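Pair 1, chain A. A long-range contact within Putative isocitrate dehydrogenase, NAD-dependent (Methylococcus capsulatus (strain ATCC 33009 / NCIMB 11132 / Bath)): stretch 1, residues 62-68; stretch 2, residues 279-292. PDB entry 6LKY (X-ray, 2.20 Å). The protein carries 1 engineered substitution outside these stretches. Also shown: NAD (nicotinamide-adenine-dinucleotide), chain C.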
# COMPACT_ATOMS: atom_id res chain seq x y z
N ARG A 62 3.61 0.45 32.95
CA ARG A 62 4.09 1.35 31.89
C ARG A 62 4.75 0.58 30.75
O ARG A 62 5.13 1.21 29.76
CB ARG A 62 5.08 2.42 32.38
CG ARG A 62 4.60 3.34 33.51
CD ARG A 62 3.10 3.68 33.46
NE ARG A 62 2.72 4.65 32.43
CZ ARG A 62 1.51 5.20 32.34
NH1 ARG A 62 0.57 4.90 33.23
NH2 ARG A 62 1.23 6.07 31.38
N ILE A 63 4.91 -0.74 30.85
CA ILE A 63 5.52 -1.56 29.81
C ILE A 63 4.65 -2.78 29.57
O ILE A 63 4.18 -3.41 30.52
CB ILE A 63 6.96 -1.99 30.17
CG1 ILE A 63 7.80 -0.79 30.61
CG2 ILE A 63 7.62 -2.68 28.98
CD1 ILE A 63 8.11 0.18 29.49
N CYS A 64 4.43 -3.11 28.30
CA CYS A 64 3.55 -4.20 27.92
C CYS A 64 4.15 -4.97 26.76
O CYS A 64 4.71 -4.38 25.83
CB CYS A 64 2.14 -3.68 27.58
SG CYS A 64 0.95 -4.96 27.13
N PHE A 65 4.06 -6.29 26.85
CA PHE A 65 4.49 -7.23 25.82
C PHE A 65 3.22 -7.94 25.34
O PHE A 65 2.58 -8.65 26.12
CB PHE A 65 5.50 -8.20 26.41
CG PHE A 65 6.32 -8.93 25.41
CD1 PHE A 65 6.93 -8.25 24.36
CD2 PHE A 65 6.53 -10.30 25.53
CE1 PHE A 65 7.71 -8.94 23.44
CE2 PHE A 65 7.30 -10.98 24.61
CZ PHE A 65 7.89 -10.31 23.57
N LYS A 66 2.85 -7.73 24.08
CA LYS A 66 1.50 -8.06 23.61
C LYS A 66 1.56 -8.94 22.37
O LYS A 66 2.12 -8.55 21.35
CB LYS A 66 0.69 -6.79 23.32
CG LYS A 66 -0.77 -7.06 22.99
CD LYS A 66 -1.44 -5.90 22.23
CE LYS A 66 -0.72 -5.57 20.94
NZ LYS A 66 -0.86 -6.59 19.86
N GLY A 67 0.99 -10.14 22.47
CA GLY A 67 0.80 -10.98 21.31
C GLY A 67 -0.27 -10.40 20.40
O GLY A 67 -0.96 -9.44 20.76
N PRO A 68 -0.43 -10.96 19.21
CA PRO A 68 -1.42 -10.41 18.26
C PRO A 68 -2.84 -10.57 18.79
O PRO A 68 -3.18 -11.58 19.41
CB PRO A 68 -1.21 -11.26 17.00
CG PRO A 68 -0.63 -12.57 17.53
CD PRO A 68 0.28 -12.12 18.65
N ALA A 279 9.39 -12.61 14.87
CA ALA A 279 8.82 -11.28 15.07
C ALA A 279 8.58 -11.00 16.55
O ALA A 279 8.96 -9.94 17.06
CB ALA A 279 7.52 -11.14 14.28
N MET A 280 7.99 -11.96 17.26
CA MET A 280 7.75 -11.77 18.69
C MET A 280 9.06 -11.66 19.46
O MET A 280 9.18 -10.85 20.39
CB MET A 280 6.90 -12.91 19.25
CG MET A 280 6.16 -12.52 20.52
SD MET A 280 4.83 -11.34 20.17
CE MET A 280 5.14 -10.07 21.40
N ILE A 281 10.06 -12.46 19.07
CA ILE A 281 11.35 -12.40 19.75
C ILE A 281 12.03 -11.05 19.52
O ILE A 281 12.58 -10.46 20.45
CB ILE A 281 12.21 -13.60 19.29
CG1 ILE A 281 11.63 -14.89 19.88
CG2 ILE A 281 13.63 -13.47 19.74
CD1 ILE A 281 11.86 -16.14 19.03
N MET A 282 11.95 -10.52 18.29
CA MET A 282 12.49 -9.19 17.99
C MET A 282 11.73 -8.10 18.74
O MET A 282 12.33 -7.10 19.17
CB MET A 282 12.46 -8.91 16.49
CG MET A 282 13.41 -9.76 15.63
SD MET A 282 15.15 -9.61 16.12
CE MET A 282 15.51 -7.95 15.51
N ALA A 283 10.42 -8.27 18.91
CA ALA A 283 9.67 -7.35 19.76
C ALA A 283 10.23 -7.36 21.18
O ALA A 283 10.38 -6.31 21.81
CB ALA A 283 8.18 -7.69 19.76
N GLY A 284 10.55 -8.56 21.68
CA GLY A 284 11.23 -8.66 22.96
C GLY A 284 12.56 -7.91 22.98
O GLY A 284 12.89 -7.25 23.96
N ALA A 285 13.35 -8.06 21.92
CA ALA A 285 14.61 -7.31 21.85
C ALA A 285 14.36 -5.80 21.95
O ALA A 285 15.03 -5.10 22.72
CB ALA A 285 15.36 -7.64 20.55
N MET A 286 13.39 -5.29 21.18
CA MET A 286 13.09 -3.86 21.21
C MET A 286 12.66 -3.44 22.61
O MET A 286 13.05 -2.37 23.10
CB MET A 286 12.00 -3.51 20.20
CG MET A 286 12.35 -3.71 18.73
SD MET A 286 11.06 -3.06 17.64
CE MET A 286 11.39 -1.30 17.78
N MET A 287 11.84 -4.27 23.26
CA MET A 287 11.40 -3.99 24.62
C MET A 287 12.60 -3.94 25.57
O MET A 287 12.71 -3.02 26.39
CB MET A 287 10.39 -5.05 25.07
CG MET A 287 9.80 -4.80 26.45
SD MET A 287 8.45 -5.93 26.85
CE MET A 287 9.31 -7.50 26.91
N LEU A 288 13.50 -4.92 25.47
CA LEU A 288 14.66 -4.94 26.36
C LEU A 288 15.50 -3.69 26.19
O LEU A 288 15.91 -3.06 27.17
CB LEU A 288 15.52 -6.19 26.12
CG LEU A 288 14.92 -7.54 26.56
CD1 LEU A 288 15.98 -8.62 26.70
CD2 LEU A 288 14.13 -7.39 27.84
N GLU A 289 15.74 -3.28 24.94
CA GLU A 289 16.48 -2.05 24.69
C GLU A 289 15.78 -0.85 25.33
O GLU A 289 16.43 -0.03 25.99
CB GLU A 289 16.64 -1.82 23.19
CG GLU A 289 17.31 -0.50 22.87
CD GLU A 289 16.88 0.04 21.52
OE1 GLU A 289 16.17 1.07 21.49
OE2 GLU A 289 17.25 -0.57 20.49
N HIS A 290 14.46 -0.75 25.15
CA HIS A 290 13.73 0.39 25.71
C HIS A 290 13.89 0.49 27.23
O HIS A 290 13.98 1.60 27.78
CB HIS A 290 12.26 0.31 25.34
CG HIS A 290 11.47 1.50 25.78
ND1 HIS A 290 11.49 2.70 25.10
CD2 HIS A 290 10.64 1.68 26.84
CE1 HIS A 290 10.71 3.57 25.73
NE2 HIS A 290 10.18 2.97 26.78
N ILE A 291 13.87 -0.64 27.95
CA ILE A 291 13.85 -0.59 29.41
C ILE A 291 15.27 -0.61 29.97
O ILE A 291 15.46 -0.83 31.17
CB ILE A 291 13.04 -1.76 29.99
CG1 ILE A 291 13.65 -3.09 29.55
CG2 ILE A 291 11.58 -1.65 29.59
CD1 ILE A 291 12.97 -4.30 30.17
N GLY A 292 16.27 -0.38 29.13
CA GLY A 292 17.63 -0.23 29.59
C GLY A 292 18.39 -1.53 29.71
O GLY A 292 19.19 -1.71 30.63
PA NAD C . -2.16 -12.13 9.65
O1A NAD C . -2.76 -12.76 10.88
O2A NAD C . -0.92 -11.35 9.99
O5B NAD C . -1.88 -13.27 8.56
C5B NAD C . -1.40 -12.89 7.28
C4B NAD C . -0.60 -14.04 6.69
O4B NAD C . 0.68 -14.05 7.36
C3B NAD C . -1.31 -15.36 6.97
O3B NAD C . -1.22 -16.22 5.85
C2B NAD C . -0.53 -15.92 8.15
O2B NAD C . -0.53 -17.36 8.22
C1B NAD C . 0.86 -15.31 7.99
N9A NAD C . 1.36 -15.22 9.35
C8A NAD C . 1.39 -13.92 10.03
N7A NAD C . 2.17 -14.31 11.22
C5A NAD C . 3.32 -14.99 10.65
C6A NAD C . 3.88 -16.04 11.61
N6A NAD C . 4.58 -15.35 12.71
N1A NAD C . 4.84 -16.86 10.85
C2A NAD C . 4.24 -17.62 9.74
N3A NAD C . 2.86 -17.20 9.47
C4A NAD C . 2.74 -15.74 9.48
O3 NAD C . -3.17 -11.08 8.98
PN NAD C . -4.73 -11.32 8.71
O1N NAD C . -5.08 -12.73 8.38
O2N NAD C . -5.09 -10.35 7.59
O5D NAD C . -5.49 -10.90 10.06
C5D NAD C . -5.77 -11.88 11.07
C4D NAD C . -6.21 -11.18 12.35
O4D NAD C . -5.09 -10.55 13.01
C3D NAD C . -7.24 -10.10 12.07
O3D NAD C . -8.30 -10.25 13.01
C2D NAD C . -6.48 -8.81 12.32
O2D NAD C . -7.29 -7.74 12.82
C1D NAD C . -5.47 -9.21 13.38
N1N NAD C . -4.38 -8.20 13.41
C2N NAD C . -3.57 -8.24 14.61
C3N NAD C . -2.68 -7.02 14.55
C7N NAD C . -2.08 -6.63 15.91
O7N NAD C . -0.75 -6.14 15.79
N7N NAD C . -2.21 -7.71 16.88
C4N NAD C . -1.67 -7.05 13.42
C5N NAD C . -2.31 -7.44 12.10
C6N NAD C . -3.62 -8.22 12.14

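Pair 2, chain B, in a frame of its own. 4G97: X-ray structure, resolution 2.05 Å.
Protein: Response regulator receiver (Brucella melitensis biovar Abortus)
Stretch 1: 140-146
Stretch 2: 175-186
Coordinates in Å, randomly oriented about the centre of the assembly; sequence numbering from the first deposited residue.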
# COMPACT_ATOMS: atom_id res chain seq x y z
N THR B 140 9.71 -4.13 -14.37
CA THR B 140 10.11 -5.10 -13.37
C THR B 140 9.58 -6.48 -13.68
O THR B 140 8.47 -6.63 -14.20
CB THR B 140 9.67 -4.57 -11.95
OG1 THR B 140 10.24 -3.28 -11.74
CG2 THR B 140 10.10 -5.45 -10.81
N ARG B 141 10.39 -7.49 -13.34
CA ARG B 141 10.03 -8.90 -13.48
C ARG B 141 9.35 -9.31 -12.16
O ARG B 141 9.94 -9.17 -11.09
CB ARG B 141 11.28 -9.77 -13.74
CG ARG B 141 11.89 -9.54 -15.11
CD ARG B 141 13.21 -10.25 -15.28
NE ARG B 141 13.03 -11.69 -15.49
CZ ARG B 141 13.25 -12.61 -14.57
NH1 ARG B 141 13.67 -12.27 -13.36
NH2 ARG B 141 13.04 -13.89 -14.85
N LEU B 142 8.11 -9.75 -12.23
CA LEU B 142 7.44 -10.11 -11.00
C LEU B 142 6.79 -11.46 -10.97
O LEU B 142 6.37 -12.00 -11.99
CB LEU B 142 6.51 -8.98 -10.51
CG LEU B 142 5.43 -8.51 -11.44
CD1 LEU B 142 4.21 -9.42 -11.36
CD2 LEU B 142 5.04 -7.06 -11.12
N MET B 143 6.70 -12.01 -9.78
CA MET B 143 6.04 -13.27 -9.56
C MET B 143 4.68 -13.00 -8.87
O MET B 143 4.60 -12.19 -7.94
CB MET B 143 6.92 -14.17 -8.71
CG MET B 143 6.27 -15.48 -8.35
SD MET B 143 7.28 -16.58 -7.32
CE MET B 143 8.09 -15.44 -6.29
N ILE B 144 3.63 -13.71 -9.35
CA ILE B 144 2.28 -13.67 -8.79
C ILE B 144 2.04 -14.96 -8.03
O ILE B 144 2.20 -16.02 -8.61
CB ILE B 144 1.18 -13.43 -9.87
CG1 ILE B 144 1.40 -12.06 -10.58
CG2 ILE B 144 -0.28 -13.50 -9.21
CD1 ILE B 144 0.55 -11.80 -11.81
N ILE B 145 1.66 -14.88 -6.74
CA ILE B 145 1.25 -16.04 -5.95
C ILE B 145 -0.25 -15.86 -5.76
O ILE B 145 -0.70 -15.02 -4.95
CB ILE B 145 1.99 -16.27 -4.61
CG1 ILE B 145 3.54 -16.29 -4.79
CG2 ILE B 145 1.51 -17.61 -4.02
CD1 ILE B 145 4.31 -16.15 -3.54
N GLU B 146 -1.03 -16.57 -6.56
CA GLU B 146 -2.49 -16.47 -6.57
C GLU B 146 -3.11 -17.74 -7.15
O GLU B 146 -2.80 -18.10 -8.28
CB GLU B 146 -2.93 -15.21 -7.36
CG GLU B 146 -4.43 -15.08 -7.59
CD GLU B 146 -5.21 -14.92 -6.31
OE1 GLU B 146 -6.00 -15.84 -5.97
OE2 GLU B 146 -4.98 -13.92 -5.61
N GLU B 175 5.23 -24.38 -5.30
CA GLU B 175 5.40 -23.83 -6.66
C GLU B 175 6.07 -22.47 -6.58
O GLU B 175 6.88 -22.16 -7.45
CB GLU B 175 4.07 -23.69 -7.40
CG GLU B 175 3.47 -24.99 -7.87
CD GLU B 175 2.14 -24.86 -8.60
OE1 GLU B 175 1.59 -23.74 -8.67
OE2 GLU B 175 1.65 -25.90 -9.10
N ALA B 176 5.74 -21.67 -5.53
CA ALA B 176 6.26 -20.32 -5.30
C ALA B 176 7.75 -20.30 -5.03
O ALA B 176 8.43 -19.44 -5.60
CB ALA B 176 5.50 -19.63 -4.17
N LEU B 177 8.27 -21.22 -4.17
CA LEU B 177 9.70 -21.30 -3.86
C LEU B 177 10.48 -21.76 -5.09
O LEU B 177 11.53 -21.20 -5.41
CB LEU B 177 9.93 -22.25 -2.68
N ALA B 178 9.90 -22.72 -5.84
CA ALA B 178 10.51 -23.23 -7.06
C ALA B 178 10.55 -22.16 -8.16
O ALA B 178 11.58 -22.03 -8.84
CB ALA B 178 9.78 -24.48 -7.55
N LEU B 179 9.45 -21.39 -8.32
CA LEU B 179 9.36 -20.30 -9.30
C LEU B 179 10.29 -19.16 -8.91
O LEU B 179 10.92 -18.58 -9.79
CB LEU B 179 7.90 -19.82 -9.48
CG LEU B 179 7.63 -18.70 -10.50
CD1 LEU B 179 8.08 -19.09 -11.93
CD2 LEU B 179 6.17 -18.36 -10.50
N TYR B 180 10.42 -18.87 -7.60
CA TYR B 180 11.35 -17.84 -7.12
C TYR B 180 12.82 -18.23 -7.43
O TYR B 180 13.58 -17.37 -7.87
CB TYR B 180 11.18 -17.52 -5.62
CG TYR B 180 12.17 -16.47 -5.18
CD1 TYR B 180 12.01 -15.14 -5.57
CD2 TYR B 180 13.34 -16.82 -4.51
CE1 TYR B 180 12.99 -14.19 -5.29
CE2 TYR B 180 14.31 -15.86 -4.20
CZ TYR B 180 14.13 -14.55 -4.59
OH TYR B 180 15.08 -13.60 -4.31
N GLU B 181 13.20 -19.52 -7.20
CA GLU B 181 14.57 -20.00 -7.46
C GLU B 181 14.94 -20.03 -8.94
O GLU B 181 16.03 -19.59 -9.31
CB GLU B 181 14.85 -21.37 -6.80
CG GLU B 181 15.18 -21.28 -5.31
CD GLU B 181 16.48 -20.56 -4.96
OE1 GLU B 181 17.54 -21.23 -4.93
OE2 GLU B 181 16.43 -19.33 -4.72
N LYS B 182 14.01 -20.49 -9.78
CA LYS B 182 14.21 -20.56 -11.22
C LYS B 182 14.21 -19.19 -11.92
O LYS B 182 15.07 -18.94 -12.76
CB LYS B 182 13.17 -21.49 -11.84
N GLU B 183 13.26 -18.30 -11.56
CA GLU B 183 13.13 -17.01 -12.25
C GLU B 183 13.74 -15.80 -11.57
O GLU B 183 13.90 -14.78 -12.23
CB GLU B 183 11.66 -16.73 -12.61
CG GLU B 183 11.04 -17.74 -13.55
CD GLU B 183 11.56 -17.77 -14.97
OE1 GLU B 183 12.09 -16.74 -15.44
OE2 GLU B 183 11.41 -18.82 -15.63
N LYS B 184 14.07 -15.90 -10.28
CA LYS B 184 14.61 -14.78 -9.51
C LYS B 184 13.88 -13.44 -9.78
O LYS B 184 14.48 -12.50 -10.31
CB LYS B 184 16.14 -14.70 -9.63
CG LYS B 184 16.84 -15.85 -8.91
CD LYS B 184 18.35 -15.93 -9.21
CE LYS B 184 18.98 -17.21 -8.73
NZ LYS B 184 18.50 -18.40 -9.50
N PRO B 185 12.54 -13.36 -9.53
CA PRO B 185 11.83 -12.09 -9.80
C PRO B 185 12.30 -10.98 -8.86
O PRO B 185 12.83 -11.24 -7.78
CB PRO B 185 10.36 -12.46 -9.56
CG PRO B 185 10.43 -13.56 -8.57
CD PRO B 185 11.63 -14.36 -8.95
N ARG B 186 12.10 -9.75 -9.28
CA ARG B 186 12.52 -8.57 -8.54
C ARG B 186 11.47 -8.12 -7.50
O ARG B 186 11.81 -7.42 -6.54
CB ARG B 186 12.79 -7.46 -9.58
CG ARG B 186 13.47 -6.20 -9.09
CD ARG B 186 14.84 -6.48 -8.53
NE ARG B 186 15.45 -5.27 -7.96
CZ ARG B 186 15.25 -4.83 -6.72
NH1 ARG B 186 14.41 -5.46 -5.91
NH2 ARG B 186 15.87 -3.74 -6.30
O HOH W 1 14.39 -10.06 -12.15

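In both pairs a short strand packs against a helix that runs almost exactly antiparallel to it. The angle between the two directions is 172° in pair 1 and 174° in pair 2, and the axes approach to 9.6 Å in each. Fourteen central residues superpose with an RMSD of 0.9 Å. In stretch 1, Ile A63 to Pro A68 match Arg B141 to Glu B146. On the helix, Ala A279 to Met A287 match Glu B175 to Glu B183.

The central strand position is Phe A65 in pair 1 and Met B143 in pair 2. Phe A65 lies between two methionine methyls. Met A280 CE sits 3.7 Å from the centroid of the ring atoms CG to CZ of Phe A65, over one face. Met A287 CE sits 3.9 Å from the same centroid, over the opposite face. The ring edge meets the helix backbone, with Phe A65 CE1 3.4 Å from Gly A284 N. Gly A284 has no side chain, and a CB there would lie only 3.6 Å from Phe A65 CZ.

Pair 2 has Tyr B180 at the position of Gly A284. Its CA-to-CB bond points sideways, and Met B143 CE lies 3.8 Å from Tyr B180 CB. Met B143 also reaches Leu B179, CG to CD2 at 3.6 Å. Leu B179 matches Ala A283, so a larger helix residue here accompanies a strand residue without a ring.

One helix turn earlier the sizes are exchanged again. Met A280 extends to the strand, its CE 3.4 Å from Lys A66 O, and its SD is 4.2 Å from Gly A67 CA. In pair 2 the matching residues are Ala B176 and Ile B145. Here the strand supplies the bulk, with Ile B145 CD1 3.7 Å from Ala B176 CB.

The other end differs in chemistry. Ile A63 makes apolar contacts, CG2 to Met A287 CG at 4.0 Å and CD1 to Ile A291 CG2 at 3.9 Å. In its match, Arg B141, NH1 and NH2 donate to Glu B183 O at 2.8 and 2.9 Å, and NH2 forms a salt bridge with Glu B183 OE1 at 3.1 Å. Glu B183 matches Met A287.

Pair 1 has no hydrogen bond across the stretches. In pair 2 the chain leaves the helix at Lys B184, which has positive phi, and then comes close to the strand. Arg B186 N donates to Arg B141 O at 2.9 Å, and Pro B185 CG packs on Met B143 CB at 3.6 Å.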